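Local atomic coordinates of acetone carboxylase alpha subunit (PDB entry 5M45), a protein that binds manganese as the alpha subunit of a carboxylase and belongs to the hydantoinase B/oxoprolinase family, in an assembly of six protein chains. Residues A[347-352]-A[771-776]; A[332-337]-A[380-385]; A[112-117]-A[146-151]. All blocks are in the same frame, centred on the assembly; numbering follows the deposited sequence.

In the fold
Contact 1 lies between the other two, its centre about 10 Å from the centre of each, whereas contacts 2 and 3, with centres about 19 Å apart, do not touch. Contact 3 comes first along the chain, joining helix 111-124 to the loop before strand 153-162. Contacts 2 and 1 then alternate: strand 330-333, helix 349-361, strand 378-381 and finally the C-terminal residues 771-776. That tail links the three regions, pairing through Glu-775 with Phe-380 and Leu-382 of contact 2 and packing through Phe-773 on Ala-117 of contact 3. Contacts 1 and 3 also share the bound 3,6,9,12,15-pentaoxaheptadecan-1-ol, so the C-terminal tail and helix 111-124 line one ligand pocket.

Contact 1 of 3, residues A[347-352]-A[771-776]; sequences AHQVSF and VQFVEE. With AE4 (3,6,9,12,15-pentaoxaheptadecan-1-ol), chain P.
Gln-349, in the first turn of helix 349-361, uses its side-chain carbonyl to hold the backbone of the C-terminal tail: Phe-773 N donates to Gln-349 OE1 over 2.8 Å. The N-H...O angle is 152°, and the donor is tilted 17° from the amide's carbonyl plane. The first torsion sets Gln-349 CG between backbone N and carbonyl carbon (chi1 71°), and the chain beyond it is extended, passing Val-774 in the opposite direction, with Val-774 CG2 3.7 Å from Gln-349 CD. At the other end of the amide, NE2 makes a weak hydrogen bond to Asn-389, whose ND2 binds the side-chain carboxylate (OE2) of the terminal Glu-776.

Beside this polar grip lies an apolar one. Val-350 CG2 comes obliquely to the CD2-CE2 rim of the Phe-773 ring, 3.4 Å from CE2. Along the CD1-CE1 rim runs the ligand, with O13 in plane at the edge and C18 oblique, on the same side of the ring plane as Val-350 CG2, 3.8 Å from Phe-773 CE1. Phe-773 is one of the residues of this ligand pocket, and Val-350 packs beside its ring. The helix start is itself fixed by His-348 at the N-cap, where ND1 accepts from Val-350 N in the plane of the imidazole, 3.1 Å away.

Val-350 and Phe-773 both rest on Ala-117 of helix 111-124, Gln-349 touches Leu-382, and Glu-775 follows the end of strand 378-381 through backbone bonds to Phe-380 and Leu-382.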
loop_
_atom_site.group_PDB
_atom_site.type_symbol
_atom_site.label_atom_id
_atom_site.label_comp_id
_atom_site.label_asym_id
_atom_site.label_seq_id
_atom_site.Cartn_x
_atom_site.Cartn_y
_atom_site.Cartn_z
ATOM N N ALA A 347 -17.580 7.463 -1.108
ATOM C CA ALA A 347 -17.386 8.158 0.156
ATOM C C ALA A 347 -17.758 7.313 1.394
ATOM O O ALA A 347 -17.622 6.047 1.371
ATOM C CB ALA A 347 -18.121 9.533 0.099
ATOM N N HIS A 348 -18.117 7.970 2.492
ATOM C CA HIS A 348 -18.358 7.326 3.778
ATOM C C HIS A 348 -19.334 8.209 4.539
ATOM O O HIS A 348 -19.400 9.426 4.268
ATOM C CB HIS A 348 -17.030 7.187 4.527
ATOM C CG HIS A 348 -17.081 6.366 5.781
ATOM N ND1 HIS A 348 -17.534 6.870 6.975
ATOM C CD2 HIS A 348 -16.631 5.116 6.056
ATOM C CE1 HIS A 348 -17.421 5.950 7.925
ATOM N NE2 HIS A 348 -16.863 4.879 7.394
ATOM N N GLN A 349 -20.100 7.620 5.457
ATOM C CA GLN A 349 -21.083 8.384 6.231
ATOM C C GLN A 349 -20.459 9.591 6.970
ATOM O O GLN A 349 -21.056 10.656 7.034
ATOM C CB GLN A 349 -21.921 7.458 7.156
ATOM C CG GLN A 349 -21.169 6.880 8.359
ATOM C CD GLN A 349 -22.115 6.066 9.252
ATOM O OE1 GLN A 349 -22.524 6.512 10.306
ATOM N NE2 GLN A 349 -22.470 4.884 8.807
ATOM N N VAL A 350 -19.270 9.428 7.521
ATOM C CA VAL A 350 -18.555 10.496 8.221
ATOM C C VAL A 350 -18.155 11.654 7.292
ATOM O O VAL A 350 -18.426 12.819 7.621
ATOM C CB VAL A 350 -17.289 9.960 8.955
ATOM C CG1 VAL A 350 -16.460 11.105 9.507
ATOM C CG2 VAL A 350 -17.659 8.979 10.083
ATOM N N SER A 351 -17.482 11.370 6.172
ATOM C CA SER A 351 -17.091 12.448 5.263
ATOM C C SER A 351 -18.323 13.151 4.642
ATOM O O SER A 351 -18.322 14.368 4.491
ATOM C CB SER A 351 -16.138 11.937 4.175
ATOM O OG SER A 351 -16.727 10.888 3.388
ATOM N N PHE A 352 -19.356 12.372 4.285
ATOM C CA PHE A 352 -20.559 12.956 3.738
ATOM C C PHE A 352 -21.263 13.923 4.710
ATOM O O PHE A 352 -21.564 15.063 4.338
ATOM C CB PHE A 352 -21.547 11.875 3.270
ATOM C CG PHE A 352 -22.758 12.429 2.547
ATOM C CD1 PHE A 352 -22.671 12.768 1.211
ATOM C CD2 PHE A 352 -23.933 12.625 3.206
ATOM C CE1 PHE A 352 -23.779 13.310 0.537
ATOM C CE2 PHE A 352 -25.071 13.126 2.527
ATOM C CZ PHE A 352 -24.978 13.490 1.203
ATOM N N VAL A 771 -18.272 2.527 14.137
ATOM C CA VAL A 771 -19.037 3.507 14.921
ATOM C C VAL A 771 -20.194 4.026 14.061
ATOM O O VAL A 771 -19.980 4.423 12.928
ATOM C CB VAL A 771 -18.147 4.679 15.407
ATOM C CG1 VAL A 771 -18.920 5.565 16.412
ATOM C CG2 VAL A 771 -16.867 4.141 16.034
ATOM N N GLN A 772 -21.399 4.059 14.622
ATOM C CA GLN A 772 -22.569 4.447 13.849
ATOM C C GLN A 772 -22.894 5.931 14.110
ATOM O O GLN A 772 -23.007 6.343 15.275
ATOM C CB GLN A 772 -23.725 3.545 14.252
ATOM C CG GLN A 772 -24.910 3.614 13.305
ATOM C CD GLN A 772 -24.546 3.227 11.881
ATOM O OE1 GLN A 772 -24.833 3.950 10.912
ATOM N NE2 GLN A 772 -23.883 2.092 11.743
ATOM N N PHE A 773 -22.993 6.739 13.048
ATOM C CA PHE A 773 -23.288 8.177 13.174
ATOM C C PHE A 773 -24.615 8.603 12.524
ATOM O O PHE A 773 -25.009 9.743 12.718
ATOM C CB PHE A 773 -22.148 9.048 12.584
ATOM C CG PHE A 773 -20.801 8.801 13.179
ATOM C CD1 PHE A 773 -20.375 9.486 14.330
ATOM C CD2 PHE A 773 -19.945 7.914 12.602
ATOM C CE1 PHE A 773 -19.121 9.231 14.885
ATOM C CE2 PHE A 773 -18.650 7.700 13.120
ATOM C CZ PHE A 773 -18.255 8.344 14.276
ATOM N N VAL A 774 -25.253 7.741 11.726
ATOM C CA VAL A 774 -26.451 8.076 10.956
ATOM C C VAL A 774 -27.460 6.918 11.037
ATOM O O VAL A 774 -27.109 5.815 11.453
ATOM C CB VAL A 774 -26.136 8.350 9.464
ATOM C CG1 VAL A 774 -25.044 9.405 9.311
ATOM C CG2 VAL A 774 -25.675 7.084 8.735
ATOM N N GLU A 775 -28.692 7.174 10.638
ATOM C CA GLU A 775 -29.683 6.122 10.391
ATOM C C GLU A 775 -29.390 5.583 9.012
ATOM O O GLU A 775 -29.067 6.357 8.121
ATOM C CB GLU A 775 -31.119 6.668 10.437
ATOM C CG GLU A 775 -31.529 7.173 11.798
ATOM C CD GLU A 775 -32.862 7.915 11.765
ATOM O OE1 GLU A 775 -33.803 7.458 11.050
ATOM O OE2 GLU A 775 -32.957 8.973 12.436
ATOM N N GLU A 776 -29.477 4.255 8.841
ATOM C CA GLU A 776 -29.110 3.625 7.561
ATOM C C GLU A 776 -30.034 2.525 7.050
ATOM O O GLU A 776 -31.176 2.486 7.471
ATOM C CB GLU A 776 -27.652 3.165 7.590
ATOM C CG GLU A 776 -27.360 2.103 8.597
ATOM C CD GLU A 776 -25.910 1.674 8.551
ATOM O OE1 GLU A 776 -25.697 0.461 8.779
ATOM O OE2 GLU A 776 -24.986 2.492 8.282
ATOM O OXT GLU A 776 -29.684 1.755 6.108
HETATM C C2 AE4 P . -31.448 9.589 17.375
HETATM C C3 AE4 P . -30.302 8.950 18.157
HETATM O O4 AE4 P . -29.565 9.971 18.837
HETATM C C5 AE4 P . -28.762 9.527 19.942
HETATM C C6 AE4 P . -27.551 10.448 20.133
HETATM O O7 AE4 P . -26.314 9.817 19.765
HETATM C C8 AE4 P . -26.174 9.653 18.345
HETATM C C9 AE4 P . -24.884 8.907 18.053
HETATM C C11 AE4 P . -23.686 10.221 16.429
HETATM O O10 AE4 P . -23.847 9.855 17.797
HETATM C C12 AE4 P . -23.546 11.731 16.336
HETATM O O13 AE4 P . -22.185 12.122 16.528
HETATM C C14 AE4 P . -21.895 13.365 15.901
HETATM C C15 AE4 P . -20.501 13.835 16.301
HETATM O O16 AE4 P . -19.542 13.020 15.628
HETATM C C17 AE4 P . -18.998 13.600 14.447
HETATM C C18 AE4 P . -17.871 12.694 13.968
HETATM O O19 AE4 P . -16.882 12.551 15.014
#

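Contact 2 of 3, residues A[332-337]-A[380-385]; sequences LDFEGS and FRLPKG
Arg-381 lies alongside Asp-333 and Glu-335, pointing the same way as both, and its guanidinium meets the two acids at its edge. CG is anti to the backbone N (chi1 175°) and the chain runs extended to NE beside Asp-333; at its end NH1 lies 3.1 Å from Asp-333 OD1, on that oxygen's syn lone pair. The same NH1 donates to Glu-335 OE2 at 2.9 Å, and NH2 reaches OE2 more loosely from the same face of the carboxylate. The guanidinium and Glu-335 carboxylate planes are 29° apart, against 72° for Asp-333. Asp-333 OD1 also takes the N-H of Glu-335, closing an Asx turn just where the strand ends.

Leu-332 and Phe-334 supply the backbone and apolar parts. Strands 330-333 and 378-381 pair in parallel at the edge of a mixed sheet: Arg-381 N donates to Leu-332 O and Phe-334 N to Arg-381 O, each 2.9 Å. On the face away from the charges, Leu-332 CD1 approaches Phe-380 CE1 at 4.3 Å. Past the strand ends, Leu-382 CD2 lies 3.5 Å from Phe-334 CD1, and the Phe-334 ring meets Phe-352 of helix 349-361 edge-to-face.

Both acids also bind Arg-727, Asp-333 by a salt bridge and Glu-335 through OE1, which accepts from the backbone N of Arg-727. Asp-333 is thus set between two guanidiniums, and the two carboxylates probably offset the repulsion between Arg-381 NH1 and the nearby Arg-727 NH2.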
loop_
_atom_site.group_PDB
_atom_site.type_symbol
_atom_site.label_atom_id
_atom_site.label_comp_id
_atom_site.label_asym_id
_atom_site.label_seq_id
_atom_site.Cartn_x
_atom_site.Cartn_y
_atom_site.Cartn_z
ATOM N N LEU A 332 -32.110 15.313 7.305
ATOM C CA LEU A 332 -31.748 15.150 5.898
ATOM C C LEU A 332 -31.721 13.670 5.533
ATOM O O LEU A 332 -30.930 12.916 6.098
ATOM C CB LEU A 332 -30.415 15.800 5.616
ATOM C CG LEU A 332 -30.472 17.313 5.890
ATOM C CD1 LEU A 332 -29.833 17.637 7.215
ATOM C CD2 LEU A 332 -29.786 18.122 4.791
ATOM N N ASP A 333 -32.581 13.272 4.581
ATOM C CA ASP A 333 -32.799 11.870 4.209
ATOM C C ASP A 333 -32.450 11.710 2.728
ATOM O O ASP A 333 -33.043 12.392 1.872
ATOM C CB ASP A 333 -34.272 11.516 4.500
ATOM C CG ASP A 333 -34.607 10.028 4.255
ATOM O OD1 ASP A 333 -33.857 9.286 3.601
ATOM O OD2 ASP A 333 -35.672 9.579 4.751
ATOM N N PHE A 334 -31.501 10.814 2.431
ATOM C CA PHE A 334 -30.973 10.583 1.074
ATOM C C PHE A 334 -31.475 9.279 0.401
ATOM O O PHE A 334 -30.846 8.784 -0.537
ATOM C CB PHE A 334 -29.441 10.709 1.092
ATOM C CG PHE A 334 -28.979 12.110 1.445
ATOM C CD1 PHE A 334 -28.870 12.514 2.780
ATOM C CD2 PHE A 334 -28.744 13.055 0.454
ATOM C CE1 PHE A 334 -28.493 13.823 3.098
ATOM C CE2 PHE A 334 -28.387 14.355 0.769
ATOM C CZ PHE A 334 -28.257 14.742 2.093
ATOM N N GLU A 335 -32.627 8.759 0.853
ATOM C CA GLU A 335 -33.358 7.705 0.168
ATOM C C GLU A 335 -33.456 7.973 -1.321
ATOM O O GLU A 335 -33.879 9.064 -1.717
ATOM C CB GLU A 335 -34.791 7.615 0.724
ATOM C CG GLU A 335 -35.779 6.627 0.018
ATOM C CD GLU A 335 -35.670 5.194 0.562
ATOM O OE1 GLU A 335 -36.327 4.240 0.076
ATOM O OE2 GLU A 335 -34.901 5.007 1.505
ATOM N N GLY A 336 -33.080 6.992 -2.126
ATOM C CA GLY A 336 -33.085 7.128 -3.566
ATOM C C GLY A 336 -31.736 7.305 -4.239
ATOM O O GLY A 336 -31.645 7.278 -5.456
ATOM N N SER A 337 -30.684 7.466 -3.447
ATOM C CA SER A 337 -29.341 7.694 -3.995
ATOM C C SER A 337 -28.790 6.443 -4.695
ATOM O O SER A 337 -29.206 5.309 -4.403
ATOM C CB SER A 337 -28.358 8.140 -2.877
ATOM O OG SER A 337 -28.752 9.377 -2.284
ATOM N N PHE A 380 -29.432 12.562 10.278
ATOM C CA PHE A 380 -29.076 12.138 8.928
ATOM C C PHE A 380 -29.538 10.711 8.672
ATOM O O PHE A 380 -29.394 9.850 9.534
ATOM C CB PHE A 380 -27.555 12.192 8.681
ATOM C CG PHE A 380 -26.892 13.534 8.948
ATOM C CD1 PHE A 380 -26.794 14.506 7.949
ATOM C CD2 PHE A 380 -26.256 13.783 10.174
ATOM C CE1 PHE A 380 -26.122 15.706 8.169
ATOM C CE2 PHE A 380 -25.573 14.972 10.397
ATOM C CZ PHE A 380 -25.529 15.939 9.391
ATOM N N ARG A 381 -30.105 10.477 7.483
ATOM C CA ARG A 381 -30.441 9.120 7.032
ATOM C C ARG A 381 -29.790 8.831 5.659
ATOM O O ARG A 381 -30.155 9.455 4.643
ATOM C CB ARG A 381 -31.964 8.875 6.997
ATOM C CG ARG A 381 -32.335 7.510 6.420
ATOM C CD ARG A 381 -33.752 7.017 6.761
ATOM N NE ARG A 381 -34.005 5.664 6.225
ATOM C CZ ARG A 381 -34.308 5.360 4.950
ATOM N NH1 ARG A 381 -34.449 6.293 4.017
ATOM N NH2 ARG A 381 -34.498 4.088 4.606
ATOM N N LEU A 382 -28.828 7.900 5.661
ATOM C CA LEU A 382 -28.066 7.502 4.486
ATOM C C LEU A 382 -28.195 5.991 4.307
ATOM O O LEU A 382 -27.534 5.219 5.019
ATOM C CB LEU A 382 -26.571 7.851 4.628
ATOM C CG LEU A 382 -26.066 9.203 5.154
ATOM C CD1 LEU A 382 -24.553 9.376 4.946
ATOM C CD2 LEU A 382 -26.806 10.328 4.537
ATOM N N PRO A 383 -29.052 5.548 3.372
ATOM C CA PRO A 383 -29.266 4.108 3.286
ATOM C C PRO A 383 -27.980 3.322 2.991
ATOM O O PRO A 383 -27.170 3.774 2.196
ATOM C CB PRO A 383 -30.294 3.975 2.167
ATOM C CG PRO A 383 -31.059 5.234 2.253
ATOM C CD PRO A 383 -29.999 6.286 2.534
ATOM N N LYS A 384 -27.799 2.192 3.675
ATOM C CA LYS A 384 -26.586 1.366 3.543
ATOM C C LYS A 384 -26.471 0.791 2.141
ATOM O O LYS A 384 -27.410 0.214 1.614
ATOM C CB LYS A 384 -26.618 0.221 4.605
ATOM C CG LYS A 384 -25.329 -0.591 4.799
ATOM C CD LYS A 384 -24.130 0.266 5.213
ATOM C CE LYS A 384 -22.903 -0.596 5.570
ATOM N NZ LYS A 384 -21.709 0.246 5.868
ATOM N N GLY A 385 -25.290 0.899 1.549
ATOM C CA GLY A 385 -25.053 0.464 0.168
ATOM C C GLY A 385 -25.014 1.539 -0.907
ATOM O O GLY A 385 -24.554 1.258 -2.032
#

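Contact 3 of 3, residues A[112-117]-A[146-151]; sequences VGTMGA and IGNVHP. With MN (manganese (II) ion), chain M; AE4 (3,6,9,12,15-pentaoxaheptadecan-1-ol), chain P.
Thr-114 and Ala-117, on one side of helix 111-124, rest against residues 146-149 of the loop that carries His-150 to the manganese ion. No direct hydrogen bond joins the two segments. Thr-114 CG2 meets the backbone instead, 3.6 Å from Gly-147 O. With chi1 at 67°, Thr-114 OG1 lies between backbone N and carbonyl carbon, and it is paired with His-111 ND1 in its own helix. Ala-117 CB faces Ile-146 O at 4.1 Å. Gly-147 takes backbone angles (phi 130°) that call for glycine.

Two waters bridge the interface where it is polar. One donates to Thr-114 O and to Ile-146 O, at 2.8 Å from the former; the second donates to Ala-117 O and again to Ile-146 O, so this buried carbonyl accepts from both.

The loop links strands 138-141 and 153-162, neighbours in a seven-stranded antiparallel sheet, and helix 111-124 follows strand 101-104 at one edge of that sheet. Asn-148 ties the loop down through ND2 to the backbone oxygens of Asp-153 and Asn-142. Farther along, His-150 NE2 binds the manganese at 2.3 Å, with Asp-153 and His-175 as further protein ligands, while its ND1 is held by Ser-398 O and its ring meets Trp-401 edge-to-face.

On the ligand side of the helix, O19 of 3,6,9,12,15-pentaoxaheptadecan-1-ol makes a weak hydrogen bond to Gly-113 O and passes 3.6 Å from Gly-116 C, while Lys-120 NZ also bonds to the ligand.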
loop_
_atom_site.group_PDB
_atom_site.type_symbol
_atom_site.label_atom_id
_atom_site.label_comp_id
_atom_site.label_asym_id
_atom_site.label_seq_id
_atom_site.Cartn_x
_atom_site.Cartn_y
_atom_site.Cartn_z
ATOM N N VAL A 112 -12.493 18.208 11.161
ATOM C CA VAL A 112 -13.025 18.267 12.531
ATOM C C VAL A 112 -13.787 16.937 12.779
ATOM O O VAL A 112 -13.507 16.225 13.756
ATOM C CB VAL A 112 -13.928 19.506 12.770
ATOM C CG1 VAL A 112 -14.679 19.404 14.078
ATOM C CG2 VAL A 112 -13.124 20.802 12.713
ATOM N N GLY A 113 -14.676 16.579 11.840
ATOM C CA GLY A 113 -15.436 15.329 11.905
ATOM C C GLY A 113 -14.636 14.072 11.640
ATOM O O GLY A 113 -14.778 13.097 12.373
ATOM N N THR A 114 -13.782 14.063 10.598
ATOM C CA THR A 114 -12.999 12.833 10.259
ATOM C C THR A 114 -12.018 12.432 11.375
ATOM O O THR A 114 -11.932 11.257 11.736
ATOM C CB THR A 114 -12.234 12.928 8.938
ATOM O OG1 THR A 114 -11.207 13.911 9.059
ATOM C CG2 THR A 114 -13.142 13.305 7.802
ATOM N N MET A 115 -11.313 13.383 11.959
ATOM C CA MET A 115 -10.303 13.074 13.020
ATOM C C MET A 115 -11.007 12.640 14.329
ATOM O O MET A 115 -10.529 11.730 15.028
ATOM C CB MET A 115 -9.344 14.247 13.260
ATOM C CG MET A 115 -8.384 14.499 12.094
ATOM S SD MET A 115 -7.130 15.811 12.334
ATOM C CE MET A 115 -8.109 17.272 12.526
ATOM N N GLY A 116 -12.160 13.249 14.629
ATOM C CA GLY A 116 -12.965 12.788 15.771
ATOM C C GLY A 116 -13.494 11.363 15.595
ATOM O O GLY A 116 -13.499 10.553 16.555
ATOM N N ALA A 117 -13.940 11.046 14.373
ATOM C CA ALA A 117 -14.388 9.695 14.072
ATOM C C ALA A 117 -13.239 8.666 14.153
ATOM O O ALA A 117 -13.471 7.533 14.533
ATOM C CB ALA A 117 -15.093 9.649 12.719
ATOM N N ILE A 146 -12.880 4.095 7.858
ATOM C CA ILE A 146 -13.350 4.551 9.160
ATOM C C ILE A 146 -13.736 6.047 9.163
ATOM O O ILE A 146 -13.988 6.612 10.236
ATOM C CB ILE A 146 -12.343 4.227 10.293
ATOM C CG1 ILE A 146 -11.079 5.062 10.202
ATOM C CG2 ILE A 146 -11.976 2.736 10.272
ATOM C CD1 ILE A 146 -10.128 4.850 11.353
ATOM N N GLY A 147 -13.818 6.660 7.966
ATOM C CA GLY A 147 -14.440 7.965 7.826
ATOM C C GLY A 147 -13.739 9.088 7.092
ATOM O O GLY A 147 -14.395 10.118 6.816
ATOM N N ASN A 148 -12.466 8.933 6.743
ATOM C CA ASN A 148 -11.701 10.008 6.095
ATOM C C ASN A 148 -12.186 10.321 4.637
ATOM O O ASN A 148 -12.770 9.459 3.980
ATOM C CB ASN A 148 -10.195 9.666 6.049
ATOM C CG ASN A 148 -9.290 10.907 5.872
ATOM O OD1 ASN A 148 -9.701 12.050 6.130
ATOM N ND2 ASN A 148 -8.034 10.667 5.459
ATOM N N VAL A 149 -11.870 11.527 4.151
ATOM C CA VAL A 149 -12.225 11.951 2.807
ATOM C C VAL A 149 -11.499 11.123 1.745
ATOM O O VAL A 149 -12.136 10.539 0.847
ATOM C CB VAL A 149 -11.890 13.453 2.610
ATOM C CG1 VAL A 149 -12.130 13.846 1.150
ATOM C CG2 VAL A 149 -12.699 14.323 3.548
ATOM N N HIS A 150 -10.176 11.062 1.862
ATOM C CA HIS A 150 -9.337 10.323 0.903
ATOM C C HIS A 150 -7.936 10.146 1.475
ATOM O O HIS A 150 -7.582 10.839 2.427
ATOM C CB HIS A 150 -9.302 10.988 -0.511
ATOM C CG HIS A 150 -8.728 12.374 -0.564
ATOM N ND1 HIS A 150 -8.437 12.997 -1.753
ATOM C CD2 HIS A 150 -8.379 13.254 0.403
ATOM C CE1 HIS A 150 -8.003 14.228 -1.521
ATOM N NE2 HIS A 150 -7.959 14.407 -0.222
ATOM N N PRO A 151 -7.135 9.231 0.908
ATOM C CA PRO A 151 -5.796 8.980 1.476
ATOM C C PRO A 151 -4.835 10.186 1.553
ATOM O O PRO A 151 -4.056 10.274 2.507
ATOM C CB PRO A 151 -5.236 7.869 0.589
ATOM C CG PRO A 151 -6.477 7.138 0.097
ATOM C CD PRO A 151 -7.477 8.237 -0.148
HETATM MN MN MN M . -7.363 16.496 0.612
HETATM C C2 AE4 P . -31.448 9.589 17.375
HETATM C C3 AE4 P . -30.302 8.950 18.157
HETATM O O4 AE4 P . -29.565 9.971 18.837
HETATM C C5 AE4 P . -28.762 9.527 19.942
HETATM C C6 AE4 P . -27.551 10.448 20.133
HETATM O O7 AE4 P . -26.314 9.817 19.765
HETATM C C8 AE4 P . -26.174 9.653 18.345
HETATM C C9 AE4 P . -24.884 8.907 18.053
HETATM C C11 AE4 P . -23.686 10.221 16.429
HETATM O O10 AE4 P . -23.847 9.855 17.797
HETATM C C12 AE4 P . -23.546 11.731 16.336
HETATM O O13 AE4 P . -22.185 12.122 16.528
HETATM C C14 AE4 P . -21.895 13.365 15.901
HETATM C C15 AE4 P . -20.501 13.835 16.301
HETATM O O16 AE4 P . -19.542 13.020 15.628
HETATM C C17 AE4 P . -18.998 13.600 14.447
HETATM C C18 AE4 P . -17.871 12.694 13.968
HETATM O O19 AE4 P . -16.882 12.551 15.014
HETATM O O HOH W 1 -12.396 8.998 10.072
HETATM O O HOH W 2 -15.033 5.940 12.743
#